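Local coordinates for glucuronoarabinoxylan endo-1,4-beta-xylanase (Clostridium papyrosolvens, PDB 4FMV), which probably cleaves internal beta-1,4 linkages of xylan through its family 30 (beta/alpha)8 barrel, which with a beta side domain forms this piece of a longer protein, at residues 89-92 with 93-96; 115-118 with 119-123; 145-148 with 149-152; 157-160 with 161-165. All coordinates share one frame; numbering follows the deposited sequence.

Interaction 1 of 4, residues 89-92 with 93-96; sequences NPPA and SMQE
Ser93 sits beside Pro91 as the chain tightens into a turn, Ser93 OG lying 4.4 Å from Pro91 CB. With chi1 at 65° the hydroxyl is placed between the backbone N and the carbonyl carbon, and there it is hydrogen-bonded to Asp56 rather than to the preceding turn. Met94, next in line, is held by a backbone bond and by packing of its side chain. Met94 N donates to Pro91 O (2.9 Å), a three-residue step that marks a 3-10 turn; the donor stands 43° out of the carbonyl plane. The side chain, extended beyond CG, runs alongside Pro91 in the same direction, with Met94 SD 4.0 Å from Pro90 CB and Met94 CE 3.8 Å from Pro91 CD. This turn belongs to the loop that follows barrel strand 82-86 of the (beta/alpha)8 fold, and it delivers the chain into strand 95-100, the edge strand of a small three-stranded sheet (95-100, 103-109, 151-152). From helix 114-130, Tyr117 touches Pro90 and Tyr120 touches Pro91. Gln95 then closes a second three-residue step, Gln95 N donating to Ala92 O at 3.2 Å, again from well above the carbonyl plane. The side chain turns back across Pro90, with Gln95 CG 3.9 Å from Pro90 CG, and its amide plane is inclined 62° to that of Asn89. Water molecules complete the link: one joins Gln95 NE2 to Asn89 OD1, and another donates to both Gln95 OE1 and Pro90 O. Thr151 OG1 is hydrogen-bonded to Gln95 NE2 and to Asn89 OD1 alike, while Asn89 ND2 is held by Glu52.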
loop_
_atom_site.group_PDB
_atom_site.type_symbol
_atom_site.label_atom_id
_atom_site.label_comp_id
_atom_site.label_asym_id
_atom_site.label_seq_id
_atom_site.Cartn_x
_atom_site.Cartn_y
_atom_site.Cartn_z
ATOM N N ASN A 89 -6.712 -17.720 -4.265
ATOM C CA ASN A 89 -7.710 -18.771 -4.436
ATOM C C ASN A 89 -8.110 -19.327 -3.082
ATOM O O ASN A 89 -7.315 -19.309 -2.139
ATOM C CB ASN A 89 -7.171 -19.948 -5.272
ATOM C CG ASN A 89 -6.735 -19.546 -6.680
ATOM O OD1 ASN A 89 -7.555 -19.360 -7.583
ATOM N ND2 ASN A 89 -5.433 -19.469 -6.878
ATOM N N PRO A 90 -9.343 -19.849 -2.971
ATOM C CA PRO A 90 -9.537 -20.670 -1.776
ATOM C C PRO A 90 -8.904 -22.046 -2.018
ATOM O O PRO A 90 -8.431 -22.286 -3.133
ATOM C CB PRO A 90 -11.052 -20.782 -1.673
ATOM C CG PRO A 90 -11.552 -20.606 -3.069
ATOM C CD PRO A 90 -10.562 -19.714 -3.786
ATOM N N PRO A 91 -8.953 -22.951 -1.017
ATOM C CA PRO A 91 -8.570 -24.342 -1.264
ATOM C C PRO A 91 -9.336 -24.927 -2.442
ATOM O O PRO A 91 -10.493 -24.570 -2.670
ATOM C CB PRO A 91 -9.004 -25.049 0.024
ATOM C CG PRO A 91 -8.886 -24.012 1.062
ATOM C CD PRO A 91 -9.390 -22.755 0.373
ATOM N N ALA A 92 -8.683 -25.817 -3.180
ATOM C CA ALA A 92 -9.249 -26.383 -4.399
ATOM C C ALA A 92 -10.641 -26.969 -4.177
ATOM O O ALA A 92 -11.486 -26.878 -5.064
ATOM C CB ALA A 92 -8.312 -27.451 -4.958
ATOM N N SER A 93 -10.887 -27.547 -2.995
ATOM C CA SER A 93 -12.164 -28.225 -2.734
ATOM C C SER A 93 -13.350 -27.265 -2.643
ATOM O O SER A 93 -14.497 -27.703 -2.666
ATOM C CB SER A 93 -12.098 -29.091 -1.462
ATOM O OG SER A 93 -11.906 -28.305 -0.281
ATOM N N MET A 94 -13.076 -25.967 -2.490
ATOM C CA MET A 94 -14.147 -24.969 -2.448
ATOM C C MET A 94 -14.493 -24.347 -3.810
ATOM O O MET A 94 -15.488 -23.620 -3.925
ATOM C CB MET A 94 -13.763 -23.829 -1.512
ATOM C CG MET A 94 -13.374 -24.232 -0.086
ATOM S SD MET A 94 -13.411 -22.738 0.938
ATOM C CE MET A 94 -12.565 -23.341 2.405
ATOM N N GLN A 95 -13.646 -24.591 -4.805
ATOM C CA GLN A 95 -13.817 -24.080 -6.170
ATOM C C GLN A 95 -14.749 -24.883 -7.077
ATOM O O GLN A 95 -14.970 -26.072 -6.874
ATOM C CB GLN A 95 -12.466 -23.931 -6.854
ATOM C CG GLN A 95 -11.564 -22.886 -6.240
ATOM C CD GLN A 95 -10.221 -22.873 -6.920
ATOM O OE1 GLN A 95 -9.524 -23.890 -6.946
ATOM N NE2 GLN A 95 -9.851 -21.736 -7.494
ATOM N N GLU A 96 -15.300 -24.220 -8.086
ATOM C CA GLU A 96 -15.937 -24.938 -9.174
ATOM C C GLU A 96 -15.659 -24.205 -10.457
ATOM O O GLU A 96 -15.417 -22.997 -10.442
ATOM C CB GLU A 96 -17.452 -25.026 -8.959
ATOM C CG GLU A 96 -18.114 -23.661 -8.930
ATOM C CD GLU A 96 -19.593 -23.735 -8.649
ATOM O OE1 GLU A 96 -20.237 -22.671 -8.650
ATOM O OE2 GLU A 96 -20.108 -24.856 -8.419
HETATM O O HOH W 1 -7.353 -21.636 -9.258
HETATM O O HOH W 2 -7.301 -23.546 -5.350
#

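Interaction 2 of 4, residues 115-118 with 119-123; sequences TEYA and QYLNA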
loop_
_atom_site.group_PDB
_atom_site.type_symbol
_atom_site.label_atom_id
_atom_site.label_comp_id
_atom_site.label_asym_id
_atom_site.label_seq_id
_atom_site.Cartn_x
_atom_site.Cartn_y
_atom_site.Cartn_z
ATOM N N THR A 115 -19.621 -20.034 3.416
ATOM C CA THR A 115 -19.497 -20.190 4.878
ATOM C C THR A 115 -18.148 -20.829 5.231
ATOM O O THR A 115 -17.407 -20.316 6.069
ATOM C CB THR A 115 -20.659 -21.030 5.440
ATOM O OG1 THR A 115 -21.879 -20.298 5.262
ATOM C CG2 THR A 115 -20.462 -21.326 6.919
ATOM N N GLU A 116 -17.821 -21.929 4.557
ATOM C CA GLU A 116 -16.539 -22.585 4.766
ATOM C C GLU A 116 -15.382 -21.622 4.478
ATOM O O GLU A 116 -14.363 -21.607 5.193
ATOM C CB GLU A 116 -16.425 -23.864 3.918
ATOM C CG GLU A 116 -15.328 -24.820 4.446
ATOM C CD GLU A 116 -15.171 -26.086 3.612
ATOM O OE1 GLU A 116 -14.052 -26.346 3.124
ATOM O OE2 GLU A 116 -16.159 -26.828 3.456
ATOM N N TYR A 117 -15.538 -20.801 3.449
ATOM C CA TYR A 117 -14.473 -19.873 3.072
ATOM C C TYR A 117 -14.221 -18.829 4.164
ATOM O O TYR A 117 -13.068 -18.483 4.446
ATOM C CB TYR A 117 -14.765 -19.202 1.727
ATOM C CG TYR A 117 -13.636 -18.320 1.215
ATOM C CD1 TYR A 117 -12.351 -18.825 1.032
ATOM C CD2 TYR A 117 -13.861 -16.983 0.890
ATOM C CE1 TYR A 117 -11.332 -18.029 0.552
ATOM C CE2 TYR A 117 -12.839 -16.179 0.416
ATOM C CZ TYR A 117 -11.580 -16.706 0.253
ATOM O OH TYR A 117 -10.561 -15.908 -0.223
ATOM N N ALA A 118 -15.289 -18.342 4.790
ATOM C CA ALA A 118 -15.149 -17.432 5.921
ATOM C C ALA A 118 -14.457 -18.125 7.094
ATOM O O ALA A 118 -13.680 -17.501 7.798
ATOM C CB ALA A 118 -16.508 -16.886 6.353
ATOM N N GLN A 119 -14.748 -19.405 7.312
ATOM C CA GLN A 119 -14.053 -20.183 8.363
ATOM C C GLN A 119 -12.575 -20.365 8.047
ATOM O O GLN A 119 -11.716 -20.330 8.926
ATOM C CB GLN A 119 -14.694 -21.562 8.537
ATOM C CG GLN A 119 -16.093 -21.478 9.073
ATOM C CD GLN A 119 -16.793 -22.809 9.082
ATOM O OE1 GLN A 119 -16.434 -23.724 8.342
ATOM N NE2 GLN A 119 -17.809 -22.927 9.926
ATOM N N TYR A 120 -12.294 -20.585 6.773
ATOM C CA TYR A 120 -10.924 -20.666 6.283
ATOM C C TYR A 120 -10.180 -19.369 6.561
ATOM O O TYR A 120 -9.089 -19.367 7.146
ATOM C CB TYR A 120 -10.975 -20.946 4.791
ATOM C CG TYR A 120 -9.666 -20.890 4.029
ATOM C CD1 TYR A 120 -8.724 -21.905 4.147
ATOM C CD2 TYR A 120 -9.405 -19.852 3.138
ATOM C CE1 TYR A 120 -7.542 -21.873 3.414
ATOM C CE2 TYR A 120 -8.221 -19.811 2.404
ATOM C CZ TYR A 120 -7.303 -20.821 2.544
ATOM O OH TYR A 120 -6.140 -20.803 1.809
ATOM N N LEU A 121 -10.756 -18.249 6.135
ATOM C CA LEU A 121 -10.157 -16.955 6.431
ATOM C C LEU A 121 -9.971 -16.775 7.943
ATOM O O LEU A 121 -8.931 -16.282 8.401
ATOM C CB LEU A 121 -11.011 -15.819 5.847
ATOM C CG LEU A 121 -11.015 -15.780 4.312
ATOM C CD1 LEU A 121 -11.775 -14.565 3.817
ATOM C CD2 LEU A 121 -9.570 -15.765 3.783
ATOM N N ASN A 122 -10.977 -17.156 8.723
ATOM C CA ASN A 122 -10.848 -17.064 10.175
ATOM C C ASN A 122 -9.723 -17.949 10.707
ATOM O O ASN A 122 -9.101 -17.634 11.704
ATOM C CB ASN A 122 -12.167 -17.418 10.869
ATOM C CG ASN A 122 -13.044 -16.211 11.094
ATOM O OD1 ASN A 122 -12.554 -15.084 11.157
ATOM N ND2 ASN A 122 -14.346 -16.436 11.226
ATOM N N ALA A 123 -9.465 -19.069 10.049
ATOM C CA ALA A 123 -8.428 -19.967 10.550
ATOM C C ALA A 123 -7.028 -19.371 10.335
ATOM O O ALA A 123 -6.107 -19.598 11.131
ATOM C CB ALA A 123 -8.558 -21.372 9.910
#
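Tyr117 and Leu121 stand one turn apart on helix 114-130, which lies between strands 82-86 and 137-139 of the (beta/alpha)8 barrel in the chain, after the hairpin strands 95-100 and 103-109; Leu121 N donates to Tyr117 O in a nearly straight bond of 2.9 Å. From the helix, Tyr117 CB starts away from residues 119-123, and the first torsion (chi1 -175°), which sets CG anti to the backbone N, then brings the ring back alongside the next turn. Two different neighbours meet it there. On one side of the ring Tyr117 CD1 approaches Tyr120 CD2, and Tyr117 CE1 comes closer still, 3.7 Å from Tyr120 CD2. The two phenol rings thus meet rim to rim, with planes only 22° apart and centroids 5.9 Å apart, so this is lateral packing and not a stack. A face of the Tyr117 ring is covered instead by Leu121, whose CG lies 4.3 Å from the centroid and 13° off the normal, the geometry of a CH-pi contact. The leucine methyls follow the ring outward: Leu121 CD1 is 3.9 Å from Tyr117 CE2, and Leu121 CD1 and CD2 both lie near Tyr117 CZ. Beyond this, Tyr120 meets Trp58 edge to face, and Glu116, beside Gln119 on the polar flank, forms salt bridges with Lys59 and Lys113. At its tip Tyr117 OH is hydrogen-bonded to Val140 O and has Leu121 CD2 4.1 Å away.

Interaction 3 of 4, residues 145-148 with 149-152; sequences DYAQ and DWTW
Ala147 is gripped between the indoles of Trp150 and Trp152, its CB meeting Trp152 and its CA meeting Trp150. Ala147 CB lies over the five-membered ring of Trp152, 3.5 Å from the centroid and 20° off the normal, while Ala147 CA is set over the five-membered ring of Trp150 at 4.0 Å from that centroid. Trp150 chi1 of 49° puts CG between the backbone N and the carbonyl carbon, which turns the indole toward Ala147, with Trp150 CD1 3.6 Å from Ala147 CB. Ala147 CB is also 3.3 Å from Thr151 O, so little slack remains around it. Trp152 spreads across the main chain of residues 145-148 as well: Tyr146 C lies over the face, and Gln148 N is 3.4 Å from Trp152 CZ2. From Ala147 to Trp150 the chain reverses in a type I beta turn, closed by the bond from Trp150 N to Ala147 O (2.8 Å, N-H...O 163°). The turn is part of the loop after barrel strand 137-139, at the end of the strands where (beta/alpha)8 hydrolases carry their active sites, and it leads into the short strand 151-152. There Trp152 is paired by backbone bonds with Gln107 and makes a cation-pi contact with Lys100. Trp150 NE1 is hydrogen-bonded to Glu143 O, and Tyr146 O lies 3.2 Å from Trp150 CZ2; the Tyr146 ring stacks on Phe179. The outer side of the turn, at exposed Gln148 and Asp149, is looser and bridged by waters. One donates to Tyr146 O, accepts from Asp149 N and lies over a face of the Trp150 indole. Another donates to Asp149 OD2 and, weakly, to Gln148 OE1.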
loop_
_atom_site.group_PDB
_atom_site.type_symbol
_atom_site.label_atom_id
_atom_site.label_comp_id
_atom_site.label_asym_id
_atom_site.label_seq_id
_atom_site.Cartn_x
_atom_site.Cartn_y
_atom_site.Cartn_z
ATOM N N ASP A 145 -11.613 -9.380 -10.292
ATOM C CA ASP A 145 -11.954 -8.941 -11.663
ATOM C C ASP A 145 -10.833 -9.067 -12.710
ATOM O O ASP A 145 -11.013 -8.599 -13.828
ATOM C CB ASP A 145 -12.517 -7.517 -11.659
ATOM C CG ASP A 145 -11.556 -6.517 -11.033
ATOM O OD1 ASP A 145 -10.491 -6.953 -10.537
ATOM O OD2 ASP A 145 -11.862 -5.304 -11.046
ATOM N N TYR A 146 -9.642 -9.566 -12.368
ATOM C CA TYR A 146 -8.842 -10.094 -13.449
ATOM C C TYR A 146 -8.367 -11.446 -12.967
ATOM O O TYR A 146 -7.189 -11.637 -12.705
ATOM C CB TYR A 146 -7.646 -9.125 -13.437
ATOM C CG TYR A 146 -6.753 -9.065 -14.639
ATOM C CD1 TYR A 146 -7.135 -8.363 -15.769
ATOM C CD2 TYR A 146 -5.501 -9.674 -14.627
ATOM C CE1 TYR A 146 -6.317 -8.287 -16.867
ATOM C CE2 TYR A 146 -4.672 -9.615 -15.735
ATOM C CZ TYR A 146 -5.085 -8.914 -16.848
ATOM O OH TYR A 146 -4.273 -8.832 -17.966
ATOM N N ALA A 147 -9.226 -12.430 -13.164
ATOM C CA ALA A 147 -9.079 -13.765 -12.560
ATOM C C ALA A 147 -8.734 -14.942 -13.432
ATOM O O ALA A 147 -8.933 -16.071 -13.003
ATOM C CB ALA A 147 -10.157 -14.094 -11.524
ATOM N N GLN A 148 -8.435 -14.704 -14.704
ATOM C CA GLN A 148 -8.309 -15.820 -15.635
ATOM C C GLN A 148 -7.405 -16.924 -15.061
ATOM O O GLN A 148 -7.599 -18.108 -15.338
ATOM C CB GLN A 148 -7.777 -15.340 -16.983
ATOM C CG GLN A 148 -7.793 -16.445 -18.050
ATOM C CD GLN A 148 -7.067 -16.042 -19.323
ATOM O OE1 GLN A 148 -6.104 -16.704 -19.752
ATOM N NE2 GLN A 148 -7.517 -14.948 -19.931
ATOM N N ASP A 149 -6.387 -16.526 -14.318
ATOM C CA ASP A 149 -5.435 -17.478 -13.705
ATOM C C ASP A 149 -5.649 -17.828 -12.219
ATOM O O ASP A 149 -4.763 -18.397 -11.563
ATOM C CB ASP A 149 -3.995 -17.120 -14.053
ATOM C CG ASP A 149 -3.701 -17.349 -15.517
ATOM O OD1 ASP A 149 -3.985 -18.459 -16.029
ATOM O OD2 ASP A 149 -3.226 -16.410 -16.170
ATOM N N TRP A 150 -6.759 -17.350 -11.678
ATOM C CA TRP A 150 -7.129 -17.530 -10.262
ATOM C C TRP A 150 -8.652 -17.584 -10.139
ATOM O O TRP A 150 -9.279 -18.160 -11.020
ATOM C CB TRP A 150 -6.398 -16.626 -9.259
ATOM C CG TRP A 150 -6.338 -15.156 -9.550
ATOM C CD1 TRP A 150 -7.301 -14.219 -9.284
ATOM C CD2 TRP A 150 -5.214 -14.440 -10.092
ATOM N NE1 TRP A 150 -6.863 -12.972 -9.663
ATOM C CE2 TRP A 150 -5.586 -13.077 -10.161
ATOM C CE3 TRP A 150 -3.941 -14.822 -10.546
ATOM C CZ2 TRP A 150 -4.725 -12.093 -10.651
ATOM C CZ3 TRP A 150 -3.088 -13.854 -11.040
ATOM C CH2 TRP A 150 -3.477 -12.501 -11.089
ATOM N N THR A 151 -9.195 -17.277 -8.962
ATOM C CA THR A 151 -10.646 -17.304 -8.708
ATOM C C THR A 151 -11.417 -15.987 -9.014
ATOM O O THR A 151 -11.116 -14.936 -8.438
ATOM C CB THR A 151 -10.854 -17.758 -7.238
ATOM O OG1 THR A 151 -10.241 -19.050 -7.074
ATOM C CG2 THR A 151 -12.323 -17.847 -6.860
ATOM N N TRP A 152 -12.399 -16.052 -9.921
ATOM C CA TRP A 152 -13.272 -14.904 -10.279
ATOM C C TRP A 152 -14.398 -14.648 -9.270
ATOM O O TRP A 152 -15.008 -15.595 -8.762
ATOM C CB TRP A 152 -13.995 -15.172 -11.609
ATOM C CG TRP A 152 -13.169 -15.167 -12.859
ATOM C CD1 TRP A 152 -12.695 -16.269 -13.544
ATOM C CD2 TRP A 152 -12.757 -14.023 -13.613
ATOM N NE1 TRP A 152 -11.998 -15.870 -14.660
ATOM C CE2 TRP A 152 -12.024 -14.497 -14.730
ATOM C CE3 TRP A 152 -12.940 -12.635 -13.460
ATOM C CZ2 TRP A 152 -11.463 -13.639 -15.679
ATOM C CZ3 TRP A 152 -12.375 -11.783 -14.406
ATOM C CH2 TRP A 152 -11.650 -12.288 -15.503
HETATM O O HOH W 3 -5.506 -13.936 -13.536
HETATM O O HOH W 4 -2.826 -16.314 -18.818
#

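Interaction 4 of 4, residues 157-160 with 161-165; sequences EMLN and FMKNN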
loop_
_atom_site.group_PDB
_atom_site.type_symbol
_atom_site.label_atom_id
_atom_site.label_comp_id
_atom_site.label_asym_id
_atom_site.label_seq_id
_atom_site.Cartn_x
_atom_site.Cartn_y
_atom_site.Cartn_z
ATOM N N GLU A 157 -21.229 -11.225 -6.657
ATOM C CA GLU A 157 -20.717 -12.287 -5.791
ATOM C C GLU A 157 -19.984 -11.719 -4.579
ATOM O O GLU A 157 -20.213 -12.156 -3.452
ATOM C CB GLU A 157 -19.812 -13.230 -6.584
ATOM C CG GLU A 157 -20.635 -14.311 -7.274
ATOM C CD GLU A 157 -19.971 -14.887 -8.497
ATOM O OE1 GLU A 157 -18.838 -14.455 -8.823
ATOM O OE2 GLU A 157 -20.600 -15.751 -9.147
ATOM N N MET A 158 -19.085 -10.770 -4.831
ATOM C CA MET A 158 -18.367 -10.060 -3.771
ATOM C C MET A 158 -19.343 -9.389 -2.799
ATOM O O MET A 158 -19.157 -9.470 -1.580
ATOM C CB MET A 158 -17.436 -9.013 -4.376
ATOM C CG MET A 158 -16.731 -8.112 -3.342
ATOM S SD MET A 158 -15.524 -8.963 -2.312
ATOM C CE MET A 158 -14.483 -9.742 -3.544
ATOM N N LEU A 159 -20.379 -8.735 -3.334
ATOM C CA LEU A 159 -21.430 -8.137 -2.498
ATOM C C LEU A 159 -22.090 -9.182 -1.594
ATOM O O LEU A 159 -22.243 -8.962 -0.389
ATOM C CB LEU A 159 -22.507 -7.417 -3.346
ATOM C CG LEU A 159 -23.711 -6.842 -2.570
ATOM C CD1 LEU A 159 -23.279 -5.863 -1.486
ATOM C CD2 LEU A 159 -24.757 -6.203 -3.485
ATOM N N ASN A 160 -22.464 -10.324 -2.169
ATOM C CA ASN A 160 -23.153 -11.360 -1.395
ATOM C C ASN A 160 -22.312 -11.811 -0.183
ATOM O O ASN A 160 -22.822 -11.950 0.933
ATOM C CB ASN A 160 -23.475 -12.565 -2.275
ATOM C CG ASN A 160 -24.534 -12.268 -3.308
ATOM O OD1 ASN A 160 -25.299 -11.310 -3.172
ATOM N ND2 ASN A 160 -24.598 -13.101 -4.348
ATOM N N PHE A 161 -21.019 -12.024 -0.413
ATOM C CA PHE A 161 -20.121 -12.449 0.652
ATOM C C PHE A 161 -19.968 -11.349 1.706
ATOM O O PHE A 161 -20.020 -11.600 2.933
ATOM C CB PHE A 161 -18.748 -12.814 0.078
ATOM C CG PHE A 161 -17.825 -13.417 1.094
ATOM C CD1 PHE A 161 -17.825 -14.775 1.322
ATOM C CD2 PHE A 161 -16.992 -12.616 1.846
ATOM C CE1 PHE A 161 -16.990 -15.327 2.278
ATOM C CE2 PHE A 161 -16.165 -13.156 2.784
ATOM C CZ PHE A 161 -16.172 -14.517 3.003
ATOM N N MET A 162 -19.750 -10.132 1.229
ATOM C CA MET A 162 -19.664 -8.969 2.112
ATOM C C MET A 162 -20.912 -8.760 2.982
ATOM O O MET A 162 -20.780 -8.394 4.152
ATOM C CB MET A 162 -19.330 -7.697 1.328
ATOM C CG MET A 162 -17.888 -7.640 0.771
ATOM S SD MET A 162 -16.554 -7.792 2.001
ATOM C CE MET A 162 -16.717 -6.233 2.897
ATOM N N LYS A 163 -22.120 -8.972 2.444
ATOM C CA LYS A 163 -23.317 -8.886 3.308
ATOM C C LYS A 163 -23.484 -10.076 4.255
ATOM O O LYS A 163 -23.672 -9.903 5.456
ATOM C CB LYS A 163 -24.625 -8.713 2.502
ATOM C CG LYS A 163 -24.750 -7.390 1.775
ATOM C CD LYS A 163 -26.089 -7.282 1.032
ATOM C CE LYS A 163 -27.245 -6.990 1.995
ATOM N NZ LYS A 163 -28.371 -6.222 1.318
ATOM N N ASN A 164 -23.456 -11.282 3.695
ATOM C CA ASN A 164 -23.846 -12.480 4.442
ATOM C C ASN A 164 -22.785 -13.248 5.191
ATOM O O ASN A 164 -23.098 -14.023 6.076
ATOM C CB ASN A 164 -24.598 -13.408 3.504
ATOM C CG ASN A 164 -25.775 -12.711 2.885
ATOM O OD1 ASN A 164 -26.425 -11.909 3.553
ATOM N ND2 ASN A 164 -26.035 -12.967 1.610
ATOM N N ASN A 165 -21.533 -12.983 4.864
ATOM C CA ASN A 165 -20.398 -13.778 5.338
ATOM C C ASN A 165 -19.366 -12.972 6.122
ATOM O O ASN A 165 -18.881 -13.409 7.171
ATOM C CB ASN A 165 -19.798 -14.683 4.245
ATOM C CG ASN A 165 -20.830 -15.617 3.649
ATOM O OD1 ASN A 165 -21.288 -15.394 2.534
ATOM N ND2 ASN A 165 -21.232 -16.661 4.408
#
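Four successive i to i+4 hydrogen bonds, from the N atoms of Phe161, Met162, Lys163 and Asn164 back to the carbonyl oxygens of Glu157, Met158, Leu159 and Asn160, establish a regular alpha-helix; the shortest, Lys163 N to Leu159 O at 2.8 Å, lies nearly along the C=O axis. Side chains follow the same spacing. Met158 and Met162 run alongside one another in the same direction, with Met158 SD 4.1 Å from Met162 CG. Met162 CG is anti to its carbonyl carbon (chi1 -70°), which sets it back over the preceding turn, 3.2 Å from Met158 O. On another flank Leu159 CD1 packs against the aliphatic part of Lys163, 3.9 Å from Lys163 CG. The ammonium group goes further, to a salt bridge with Asp192. Asn164 CB sits 3.4 Å from Asn160 O, whereas Asn160 OD1 is hydrogen-bonded to Gln156. Asn165, the first residue to leave helical backbone angles, still donates from Asn165 N to Phe161 O at 2.8 Å, and Asn165 CB lies 3.4 Å above the plane of the Phe161 ring, toward its rim. Met158, Phe161 and Met162 pack on Val140; the methionines also meet Ile189 of helix 183-190, and Phe161 touches Ala118 of helix 114-130. Asn160 and Asn164 lie outward, as expected for an outer helix of a (beta/alpha)8 barrel, here one between barrel strands 137-139 and 172-178.

Overall arrangement
The four contacts occupy one sector of the barrel. Interactions 1 and 3, whose centres are 13 Å apart, lie in loops after strands 82-86 and 137-139, toward the end where barrel active sites lie; Thr151 joins them, its OG1 also packing 3.4 Å from Pro90 CD. Interaction 1 rests in addition on interaction 2, with Pro91 CG 3.5 Å from Tyr120 CE1. Interactions 2 and 4 lie on neighbouring outer helices, 114-130 and 155-164, which meet where Tyr117 CD2 is 3.8 Å from Phe161 CE1. Strand 151-152 of interaction 3 runs on to the helix of interaction 4. Interactions 2 and 3 do not touch: their centres are about 20 Å apart.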